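Local coordinates for VP5 (Halorubrum pleomorphic virus 2, PDB 6QGI), which probably drives fusion of the viral envelope with the membrane of the archaeal host cell, at residues Ser350-Trp356 with Ala423-Ala429; Tyr359-Gly365 with Asp416-Ser422; Pro374-Val380 with Val392-Trp397. One frame throughout, in Å; residues are numbered along the deposited sequence.

How the interactions relate
Strand 418-427 shows how one long strand can organise a beta region. Near its end it pairs with strand 343-355 in interaction 1; near its start it pairs with strand 362-363 in interaction 2, the two centres lying about 20 Å apart. Its other edge takes strand 378-384, one arm of the hairpin in interaction 3, whose centre is about 9 Å from that of interaction 1 and about 18 Å from that of interaction 2. Along the chain the first partners come in the order 350-356, 359-365, 374-380, and their second partners return in reverse, 392-397, 416-422, 423-429. The contacts thus enclose one another, so that residues far apart in the chain are joined through antiparallel pairings centred on strand 418-427.

Interaction 1 of 3, residues Ser350-Trp356 with Ala423-Ala429; sequences SLVEGDW and ARFLSTA
An antiparallel pairing joins the end of strand 343-355 to that of strand 418-427, with Asp355 facing Arg424 and their CA atoms 4.1 Å apart. Two backbone bonds hold this end together: Phe425 N donates to Gly354 O at 2.8 Å, and Trp356 N reaches Ala423 O at 2.8 Å, from well above the carbonyl plane. Toward Val352 the backbone pairing is loose, and Leu426 CA makes a CA-H...O contact with Val352 O.

Phe425 dominates the side-chain contact. Its CG sits between the backbone N and the carbonyl carbon (chi1 74°), which swings the ring back across the neighbouring strand, so that the Glu353-Gly354 peptide lies over one face, offset toward the rim. Val352 CG2 meets the ring edge, 3.8 Å from Phe425 CE2. On the Trp356 side, Phe425 CD1 lies in the plane of the indole at its edge, 3.9 Å from Trp356 CE3, the two side chains crossing at about a right angle. Phe425, Val352 and Trp356 thus gather on one side of the paired strands, where Tyr375 makes edge-to-face contacts with both rings, while Glu353, Arg424 and Asp355 project from the opposite face, which they share with Leu426.

There Glu353 OE2 stays 4.0 Å from Arg424 NE, well out of the guanidinium plane, so that no N-H points at the oxygen and any attraction is probably electrostatic alone; the carboxylate and guanidinium planes are 74° apart. The salt bridge of Arg424 is made instead to Glu381 of strand 378-384. Past the paired residues, Ser427 CB packs 3.3 Å from Ser350 O, while Ser427 OG is hydrogen-bonded to Gly377 O.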
loop_
_atom_site.group_PDB
_atom_site.type_symbol
_atom_site.label_atom_id
_atom_site.label_comp_id
_atom_site.label_asym_id
_atom_site.label_seq_id
_atom_site.Cartn_x
_atom_site.Cartn_y
_atom_site.Cartn_z
ATOM N N SER A 350 -1.773 -16.755 7.570
ATOM C CA SER A 350 -1.727 -17.855 8.529
ATOM C C SER A 350 -1.151 -19.139 7.881
ATOM O O SER A 350 -0.799 -20.084 8.595
ATOM C CB SER A 350 -3.115 -18.121 9.104
ATOM O OG SER A 350 -3.037 -18.859 10.312
ATOM N N LEU A 351 -1.034 -19.155 6.536
ATOM C CA LEU A 351 -0.528 -20.306 5.791
ATOM C C LEU A 351 0.929 -20.111 5.299
ATOM O O LEU A 351 1.436 -20.974 4.573
ATOM C CB LEU A 351 -1.464 -20.649 4.614
ATOM C CG LEU A 351 -2.886 -21.117 4.982
ATOM C CD1 LEU A 351 -3.779 -21.166 3.763
ATOM C CD2 LEU A 351 -2.879 -22.472 5.683
ATOM N N VAL A 352 1.619 -19.029 5.745
ATOM C CA VAL A 352 3.019 -18.773 5.378
ATOM C C VAL A 352 3.926 -19.877 5.984
ATOM O O VAL A 352 3.828 -20.200 7.173
ATOM C CB VAL A 352 3.504 -17.334 5.744
ATOM C CG1 VAL A 352 3.667 -17.133 7.255
ATOM C CG2 VAL A 352 4.792 -16.975 5.003
ATOM N N GLU A 353 4.757 -20.483 5.129
ATOM C CA GLU A 353 5.713 -21.536 5.485
ATOM C C GLU A 353 7.086 -21.194 4.916
ATOM O O GLU A 353 7.208 -20.240 4.145
ATOM C CB GLU A 353 5.240 -22.895 4.947
ATOM C CG GLU A 353 4.444 -23.726 5.930
ATOM C CD GLU A 353 4.232 -25.150 5.456
ATOM O OE1 GLU A 353 3.406 -25.357 4.537
ATOM O OE2 GLU A 353 4.902 -26.059 5.997
ATOM N N GLY A 354 8.100 -21.975 5.270
ATOM C CA GLY A 354 9.439 -21.759 4.744
ATOM C C GLY A 354 10.545 -22.327 5.595
ATOM O O GLY A 354 10.502 -22.227 6.822
ATOM N N ASP A 355 11.553 -22.913 4.937
ATOM C CA ASP A 355 12.709 -23.485 5.610
ATOM C C ASP A 355 13.562 -22.369 6.211
ATOM O O ASP A 355 13.807 -21.346 5.562
ATOM C CB ASP A 355 13.531 -24.355 4.645
ATOM C CG ASP A 355 14.558 -25.236 5.331
ATOM O OD1 ASP A 355 14.152 -26.113 6.132
ATOM O OD2 ASP A 355 15.766 -25.064 5.056
ATOM N N TRP A 356 13.951 -22.549 7.481
ATOM C CA TRP A 356 14.794 -21.613 8.215
ATOM C C TRP A 356 16.222 -22.164 8.246
ATOM O O TRP A 356 16.439 -23.311 8.640
ATOM C CB TRP A 356 14.245 -21.367 9.627
ATOM C CG TRP A 356 14.906 -20.220 10.328
ATOM C CD1 TRP A 356 15.973 -20.284 11.173
ATOM C CD2 TRP A 356 14.559 -18.831 10.223
ATOM N NE1 TRP A 356 16.308 -19.024 11.610
ATOM C CE2 TRP A 356 15.451 -18.113 11.050
ATOM C CE3 TRP A 356 13.569 -18.122 9.519
ATOM C CZ2 TRP A 356 15.387 -16.720 11.192
ATOM C CZ3 TRP A 356 13.502 -16.743 9.665
ATOM C CH2 TRP A 356 14.405 -16.056 10.489
ATOM N N ALA A 423 15.277 -26.728 10.538
ATOM C CA ALA A 423 14.511 -25.596 11.063
ATOM C C ALA A 423 13.591 -25.027 9.996
ATOM O O ALA A 423 13.966 -24.998 8.823
ATOM C CB ALA A 423 15.450 -24.514 11.554
ATOM N N ARG A 424 12.390 -24.577 10.399
ATOM C CA ARG A 424 11.401 -23.973 9.502
ATOM C C ARG A 424 10.524 -22.974 10.261
ATOM O O ARG A 424 10.383 -23.091 11.479
ATOM C CB ARG A 424 10.537 -25.042 8.792
ATOM C CG ARG A 424 9.412 -25.671 9.624
ATOM C CD ARG A 424 8.396 -26.358 8.729
ATOM N NE ARG A 424 7.075 -26.468 9.353
ATOM C CZ ARG A 424 6.637 -27.542 10.007
ATOM N NH1 ARG A 424 7.415 -28.609 10.143
ATOM N NH2 ARG A 424 5.418 -27.557 10.527
ATOM N N PHE A 425 9.937 -21.998 9.548
ATOM C CA PHE A 425 9.047 -21.024 10.173
ATOM C C PHE A 425 7.611 -21.241 9.696
ATOM O O PHE A 425 7.383 -21.646 8.554
ATOM C CB PHE A 425 9.512 -19.570 9.946
ATOM C CG PHE A 425 9.302 -18.997 8.564
ATOM C CD1 PHE A 425 10.294 -19.088 7.597
ATOM C CD2 PHE A 425 8.128 -18.319 8.244
ATOM C CE1 PHE A 425 10.103 -18.547 6.323
ATOM C CE2 PHE A 425 7.939 -17.780 6.972
ATOM C CZ PHE A 425 8.927 -17.898 6.020
ATOM N N LEU A 426 6.651 -20.981 10.588
ATOM C CA LEU A 426 5.212 -21.091 10.334
ATOM C C LEU A 426 4.474 -20.053 11.177
ATOM O O LEU A 426 5.013 -19.615 12.188
ATOM C CB LEU A 426 4.680 -22.522 10.606
ATOM C CG LEU A 426 4.891 -23.132 12.004
ATOM C CD1 LEU A 426 3.778 -22.743 12.958
ATOM C CD2 LEU A 426 4.901 -24.615 11.927
ATOM N N SER A 427 3.245 -19.690 10.787
ATOM C CA SER A 427 2.436 -18.692 11.486
ATOM C C SER A 427 2.030 -19.127 12.903
ATOM O O SER A 427 1.860 -20.315 13.172
ATOM C CB SER A 427 1.185 -18.368 10.678
ATOM O OG SER A 427 0.504 -17.222 11.164
ATOM N N THR A 428 1.884 -18.133 13.795
ATOM C CA THR A 428 1.456 -18.244 15.193
ATOM C C THR A 428 -0.081 -18.215 15.265
ATOM O O THR A 428 -0.664 -18.813 16.175
ATOM C CB THR A 428 2.061 -17.072 16.005
ATOM O OG1 THR A 428 3.443 -16.909 15.685
ATOM C CG2 THR A 428 1.903 -17.240 17.516
ATOM N N ALA A 429 -0.720 -17.498 14.307
ATOM C CA ALA A 429 -2.162 -17.266 14.195
ATOM C C ALA A 429 -2.984 -18.554 14.101
ATOM O O ALA A 429 -2.643 -19.474 13.351
ATOM C CB ALA A 429 -2.454 -16.385 12.992
#

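Interaction 2 of 3, residues Tyr359-Gly365 with Asp416-Ser422; sequences YQSGVDG and DITSIES
Residues Ser361-Val363 run antiparallel to Thr418-Ile420, Gly362 facing Ser419 as a non-hydrogen-bonded pair, with Ile420 N donating to Ser361 O at 2.8 Å and Val363 N to Thr418 O at 2.9 Å. Ser361 O also receives a CA-H...O contact from Ser419 CA at 3.1 Å, so two neighbouring groups of the longer strand converge on one carbonyl.

Ile420 is shared between two side chains of the facing segment. Its CG2 methyl, anti to the backbone N, lies over one face of the Tyr359 ring, 3.4 Å from Tyr359 CE1, whereas its CG1, anti to the carbonyl carbon, meets Val363 CG2 at 3.7 Å, the two chains crossing at about a right angle. The Tyr359 ring leans over Ile420 far enough for its OH to give a weak hydrogen bond to Glu421 O at 3.1 Å. Val363 splits its own branches: CG2 faces Thr418 CG2 and Ile420, and CG1 rests 3.1 Å from Asp416 O.

The pairing is short and lies at the surface, although Ile420 and Val363 themselves are buried. Around it, Ile420 packs on Leu382 and Thr384 of strand 378-384, while Tyr359 and Val363 touch Leu370 and Val368 of strand 367-370; on its other edge, strand 418-427 forms a classic beta bulge in which Glu421 and Ser422 both face Asn383.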
loop_
_atom_site.group_PDB
_atom_site.type_symbol
_atom_site.label_atom_id
_atom_site.label_comp_id
_atom_site.label_asym_id
_atom_site.label_seq_id
_atom_site.Cartn_x
_atom_site.Cartn_y
_atom_site.Cartn_z
ATOM N N TYR A 359 20.340 -20.143 11.514
ATOM C CA TYR A 359 20.498 -20.649 12.874
ATOM C C TYR A 359 21.892 -21.227 13.100
ATOM O O TYR A 359 22.538 -21.669 12.146
ATOM C CB TYR A 359 19.429 -21.714 13.193
ATOM C CG TYR A 359 19.570 -23.002 12.405
ATOM C CD1 TYR A 359 20.330 -24.062 12.893
ATOM C CD2 TYR A 359 18.912 -23.180 11.193
ATOM C CE1 TYR A 359 20.485 -25.240 12.162
ATOM C CE2 TYR A 359 19.032 -24.367 10.468
ATOM C CZ TYR A 359 19.804 -25.403 10.968
ATOM O OH TYR A 359 19.924 -26.576 10.267
ATOM N N GLN A 360 22.333 -21.250 14.367
ATOM C CA GLN A 360 23.607 -21.837 14.771
ATOM C C GLN A 360 23.356 -23.301 15.118
ATOM O O GLN A 360 22.377 -23.606 15.802
ATOM C CB GLN A 360 24.235 -21.068 15.940
ATOM C CG GLN A 360 24.694 -19.669 15.562
ATOM C CD GLN A 360 25.852 -19.232 16.410
ATOM O OE1 GLN A 360 25.685 -18.730 17.525
ATOM N NE2 GLN A 360 27.058 -19.425 15.897
ATOM N N SER A 361 24.196 -24.207 14.596
ATOM C CA SER A 361 24.049 -25.650 14.780
ATOM C C SER A 361 24.139 -26.071 16.257
ATOM O O SER A 361 23.301 -26.847 16.707
ATOM C CB SER A 361 25.075 -26.405 13.945
ATOM O OG SER A 361 24.833 -26.207 12.562
ATOM N N GLY A 362 25.098 -25.512 16.995
ATOM C CA GLY A 362 25.309 -25.817 18.406
ATOM C C GLY A 362 24.284 -25.254 19.376
ATOM O O GLY A 362 24.046 -24.042 19.402
ATOM N N VAL A 363 23.694 -26.140 20.206
ATOM C CA VAL A 363 22.726 -25.780 21.253
ATOM C C VAL A 363 23.487 -25.763 22.590
ATOM O O VAL A 363 23.738 -26.823 23.168
ATOM C CB VAL A 363 21.475 -26.710 21.291
ATOM C CG1 VAL A 363 20.455 -26.222 22.311
ATOM C CG2 VAL A 363 20.827 -26.832 19.918
ATOM N N ASP A 364 23.882 -24.561 23.052
ATOM C CA ASP A 364 24.637 -24.376 24.293
ATOM C C ASP A 364 23.703 -24.399 25.519
ATOM O O ASP A 364 23.147 -23.363 25.894
ATOM C CB ASP A 364 25.459 -23.068 24.241
ATOM C CG ASP A 364 26.658 -23.019 25.181
ATOM O OD1 ASP A 364 26.454 -23.104 26.415
ATOM O OD2 ASP A 364 27.794 -22.864 24.685
ATOM N N GLY A 365 23.554 -25.584 26.116
ATOM C CA GLY A 365 22.733 -25.834 27.301
ATOM C C GLY A 365 21.291 -25.372 27.208
ATOM O O GLY A 365 20.777 -24.738 28.135
ATOM N N ASP A 416 19.224 -30.998 26.300
ATOM C CA ASP A 416 19.525 -29.569 26.172
ATOM C C ASP A 416 20.761 -29.341 25.300
ATOM O O ASP A 416 20.767 -28.438 24.474
ATOM C CB ASP A 416 19.712 -28.931 27.563
ATOM C CG ASP A 416 20.803 -29.518 28.450
ATOM O OD1 ASP A 416 21.323 -30.606 28.122
ATOM O OD2 ASP A 416 21.127 -28.894 29.479
ATOM N N ILE A 417 21.806 -30.170 25.467
ATOM C CA ILE A 417 23.018 -30.073 24.666
ATOM C C ILE A 417 22.801 -30.942 23.436
ATOM O O ILE A 417 22.694 -32.164 23.562
ATOM C CB ILE A 417 24.294 -30.451 25.471
ATOM C CG1 ILE A 417 24.421 -29.609 26.766
ATOM C CG2 ILE A 417 25.547 -30.287 24.582
ATOM C CD1 ILE A 417 25.407 -30.127 27.798
ATOM N N THR A 418 22.671 -30.302 22.255
ATOM C CA THR A 418 22.421 -30.981 20.977
ATOM C C THR A 418 22.804 -30.068 19.788
ATOM O O THR A 418 23.333 -28.980 20.000
ATOM C CB THR A 418 20.941 -31.474 20.903
ATOM O OG1 THR A 418 20.723 -32.198 19.691
ATOM C CG2 THR A 418 19.912 -30.350 21.058
ATOM N N SER A 419 22.596 -30.554 18.549
ATOM C CA SER A 419 22.857 -29.827 17.307
ATOM C C SER A 419 21.579 -29.755 16.461
ATOM O O SER A 419 20.946 -30.789 16.225
ATOM C CB SER A 419 23.988 -30.483 16.522
ATOM O OG SER A 419 25.222 -30.420 17.219
ATOM N N ILE A 420 21.196 -28.540 16.018
ATOM C CA ILE A 420 20.007 -28.328 15.184
ATOM C C ILE A 420 20.319 -28.825 13.765
ATOM O O ILE A 420 21.260 -28.338 13.122
ATOM C CB ILE A 420 19.494 -26.849 15.194
ATOM C CG1 ILE A 420 19.229 -26.314 16.627
ATOM C CG2 ILE A 420 18.257 -26.667 14.294
ATOM C CD1 ILE A 420 18.009 -26.946 17.427
ATOM N N GLU A 421 19.546 -29.817 13.303
ATOM C CA GLU A 421 19.706 -30.434 11.988
ATOM C C GLU A 421 18.786 -29.784 10.965
ATOM O O GLU A 421 19.197 -29.576 9.822
ATOM C CB GLU A 421 19.442 -31.951 12.056
ATOM C CG GLU A 421 20.437 -32.729 12.905
ATOM C CD GLU A 421 21.899 -32.623 12.510
ATOM O OE1 GLU A 421 22.203 -32.701 11.297
ATOM O OE2 GLU A 421 22.746 -32.483 13.422
ATOM N N SER A 422 17.545 -29.459 11.378
ATOM C CA SER A 422 16.525 -28.833 10.535
ATOM C C SER A 422 15.784 -27.726 11.284
ATOM O O SER A 422 15.659 -27.782 12.506
ATOM C CB SER A 422 15.525 -29.879 10.049
ATOM O OG SER A 422 16.167 -30.960 9.392
#

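Interaction 3 of 3, residues Pro374-Val380 with Val392-Trp397; sequences PYSGTAV and VDAGNW. With NAG (2-acetamido-2-deoxy-beta-D-glucopyranose), chain B.
The indole of Trp397 is approached by Pro374 and Val380 obliquely, Pro374 CG coming to 3.9 Å from Trp397 CD1 and Val380 CB lying beside NE1. From its own segment, Val392 CG1 sits over one face, 3.4 Å above the ring plane and offset toward the rim, and Ala394 CA lies in plane at an edge. Trp397 NE1 donates to Val392 O, which lies 20° out of the ring plane, a bond that probably helps to set the rotation of the indole.

That carbonyl is doubly held, because Val380 N also donates to Val392 O, at 2.9 Å, the two donors arriving from opposite faces of its plane. Val392 N returns a bond to Val380 O, completing a hydrogen-bonded antiparallel pair. The next such bond runs from Ala394 N to Thr378 O at 3.2 Å. Between them Ala379 faces Asp393, its CB 3.6 Å from Asp393 OD1.

Ahead of the strand, a type II turn from Tyr375 to Thr378, with Gly377 at positive phi, is braced by Thr378 OG1, which donates to Tyr375 O at 2.7 Å. The CB of Ala394 fits against the turn, 3.2 Å from Tyr375 O.

At the outer side, Asn396 ND2 is covalently bonded to C1 of an N-acetylglucosamine. Asp393, with CG anti to the carbonyl carbon (chi1 -52°), places OD2 3.0 Å from N2 of this sugar and accepts a weak hydrogen bond from its O3. The arrangement is that of an antiparallel hairpin, strands 378-384 and 389-393, whose second arm leads through a tight bend, with Asn396 N bonded to Asp393 O, into the N-glycosylated Asn396; Trp397 packs inward while Asn396 carries the glycan.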
loop_
_atom_site.group_PDB
_atom_site.type_symbol
_atom_site.label_atom_id
_atom_site.label_comp_id
_atom_site.label_asym_id
_atom_site.label_seq_id
_atom_site.Cartn_x
_atom_site.Cartn_y
_atom_site.Cartn_z
ATOM N N PRO A 374 13.607 -13.280 13.531
ATOM C CA PRO A 374 12.407 -14.046 13.140
ATOM C C PRO A 374 11.284 -13.104 12.691
ATOM O O PRO A 374 11.250 -11.938 13.093
ATOM C CB PRO A 374 12.049 -14.830 14.405
ATOM C CG PRO A 374 12.620 -14.037 15.523
ATOM C CD PRO A 374 13.824 -13.313 14.994
ATOM N N TYR A 375 10.395 -13.595 11.828
ATOM C CA TYR A 375 9.322 -12.779 11.263
ATOM C C TYR A 375 8.151 -12.617 12.220
ATOM O O TYR A 375 7.890 -13.508 13.024
ATOM C CB TYR A 375 8.846 -13.363 9.923
ATOM C CG TYR A 375 9.968 -13.653 8.948
ATOM C CD1 TYR A 375 10.943 -12.698 8.668
ATOM C CD2 TYR A 375 10.033 -14.869 8.274
ATOM C CE1 TYR A 375 11.978 -12.962 7.774
ATOM C CE2 TYR A 375 11.052 -15.136 7.360
ATOM C CZ TYR A 375 12.025 -14.180 7.117
ATOM O OH TYR A 375 13.033 -14.436 6.222
ATOM N N SER A 376 7.443 -11.470 12.124
ATOM C CA SER A 376 6.279 -11.154 12.960
ATOM C C SER A 376 5.116 -12.082 12.649
ATOM O O SER A 376 4.885 -12.433 11.489
ATOM C CB SER A 376 5.859 -9.699 12.783
ATOM O OG SER A 376 5.523 -9.407 11.436
ATOM N N GLY A 377 4.426 -12.500 13.702
ATOM C CA GLY A 377 3.289 -13.406 13.616
ATOM C C GLY A 377 3.655 -14.831 13.246
ATOM O O GLY A 377 2.766 -15.627 12.938
ATOM N N THR A 378 4.968 -15.161 13.261
ATOM C CA THR A 378 5.477 -16.499 12.948
ATOM C C THR A 378 6.244 -17.074 14.154
ATOM O O THR A 378 6.446 -16.385 15.157
ATOM C CB THR A 378 6.345 -16.519 11.658
ATOM O OG1 THR A 378 7.606 -15.893 11.884
ATOM C CG2 THR A 378 5.650 -15.921 10.449
ATOM N N ALA A 379 6.633 -18.353 14.052
ATOM C CA ALA A 379 7.393 -19.103 15.050
ATOM C C ALA A 379 8.424 -19.980 14.360
ATOM O O ALA A 379 8.120 -20.578 13.327
ATOM C CB ALA A 379 6.460 -19.957 15.897
ATOM N N VAL A 380 9.644 -20.044 14.907
ATOM C CA VAL A 380 10.700 -20.881 14.333
ATOM C C VAL A 380 10.607 -22.255 15.013
ATOM O O VAL A 380 10.721 -22.351 16.235
ATOM C CB VAL A 380 12.119 -20.246 14.410
ATOM C CG1 VAL A 380 13.162 -21.134 13.732
ATOM C CG2 VAL A 380 12.134 -18.846 13.794
ATOM N N VAL A 392 9.166 -21.822 18.712
ATOM C CA VAL A 392 9.336 -20.632 19.554
ATOM C C VAL A 392 8.823 -19.412 18.782
ATOM O O VAL A 392 9.289 -19.158 17.671
ATOM C CB VAL A 392 10.807 -20.437 20.029
ATOM C CG1 VAL A 392 10.949 -19.199 20.914
ATOM C CG2 VAL A 392 11.335 -21.675 20.749
ATOM N N ASP A 393 7.880 -18.656 19.378
ATOM C CA ASP A 393 7.291 -17.456 18.775
ATOM C C ASP A 393 8.323 -16.331 18.688
ATOM O O ASP A 393 9.224 -16.255 19.529
ATOM C CB ASP A 393 6.056 -16.999 19.563
ATOM C CG ASP A 393 5.008 -18.075 19.806
ATOM O OD1 ASP A 393 4.869 -18.979 18.950
ATOM O OD2 ASP A 393 4.324 -18.010 20.846
ATOM N N ALA A 394 8.188 -15.471 17.655
ATOM C CA ALA A 394 9.068 -14.346 17.312
ATOM C C ALA A 394 9.366 -13.410 18.488
ATOM O O ALA A 394 10.499 -12.942 18.613
ATOM C CB ALA A 394 8.464 -13.548 16.170
ATOM N N GLY A 395 8.354 -13.141 19.314
ATOM C CA GLY A 395 8.470 -12.281 20.486
ATOM C C GLY A 395 9.202 -12.921 21.642
ATOM O O GLY A 395 9.666 -12.217 22.539
ATOM N N ASN A 396 9.322 -14.259 21.628
ATOM C CA ASN A 396 10.000 -14.993 22.695
ATOM C C ASN A 396 11.491 -15.215 22.381
ATOM O O ASN A 396 12.209 -15.788 23.198
ATOM C CB ASN A 396 9.254 -16.279 23.033
ATOM C CG ASN A 396 8.053 -15.981 23.907
ATOM O OD1 ASN A 396 8.113 -15.108 24.792
ATOM N ND2 ASN A 396 6.940 -16.674 23.690
ATOM N N TRP A 397 11.961 -14.691 21.230
ATOM C CA TRP A 397 13.374 -14.721 20.855
ATOM C C TRP A 397 14.019 -13.446 21.389
ATOM O O TRP A 397 13.484 -12.353 21.170
ATOM C CB TRP A 397 13.556 -14.856 19.338
ATOM C CG TRP A 397 13.283 -16.237 18.829
ATOM C CD1 TRP A 397 12.127 -16.693 18.267
ATOM C CD2 TRP A 397 14.179 -17.356 18.870
ATOM N NE1 TRP A 397 12.253 -18.021 17.933
ATOM C CE2 TRP A 397 13.495 -18.460 18.312
ATOM C CE3 TRP A 397 15.501 -17.531 19.317
ATOM C CZ2 TRP A 397 14.091 -19.722 18.184
ATOM C CZ3 TRP A 397 16.081 -18.786 19.209
ATOM C CH2 TRP A 397 15.382 -19.862 18.642
HETATM C C1 NAG B . 5.733 -16.435 24.429
HETATM C C2 NAG B . 4.506 -16.655 23.551
HETATM C C3 NAG B . 3.195 -16.909 24.309
HETATM C C4 NAG B . 3.437 -17.762 25.552
HETATM C C5 NAG B . 4.562 -17.153 26.385
HETATM C C6 NAG B . 4.818 -17.874 27.691
HETATM C C7 NAG B . 5.125 -14.510 22.359
HETATM C C8 NAG B . 5.000 -13.836 21.023
HETATM N N2 NAG B . 4.317 -15.596 22.553
HETATM O O3 NAG B . 2.288 -17.589 23.449
HETATM O O4 NAG B . 2.238 -17.847 26.317
HETATM O O5 NAG B . 5.781 -17.203 25.633
HETATM O O6 NAG B . 5.731 -17.151 28.507
HETATM O O7 NAG B . 5.893 -14.088 23.212
#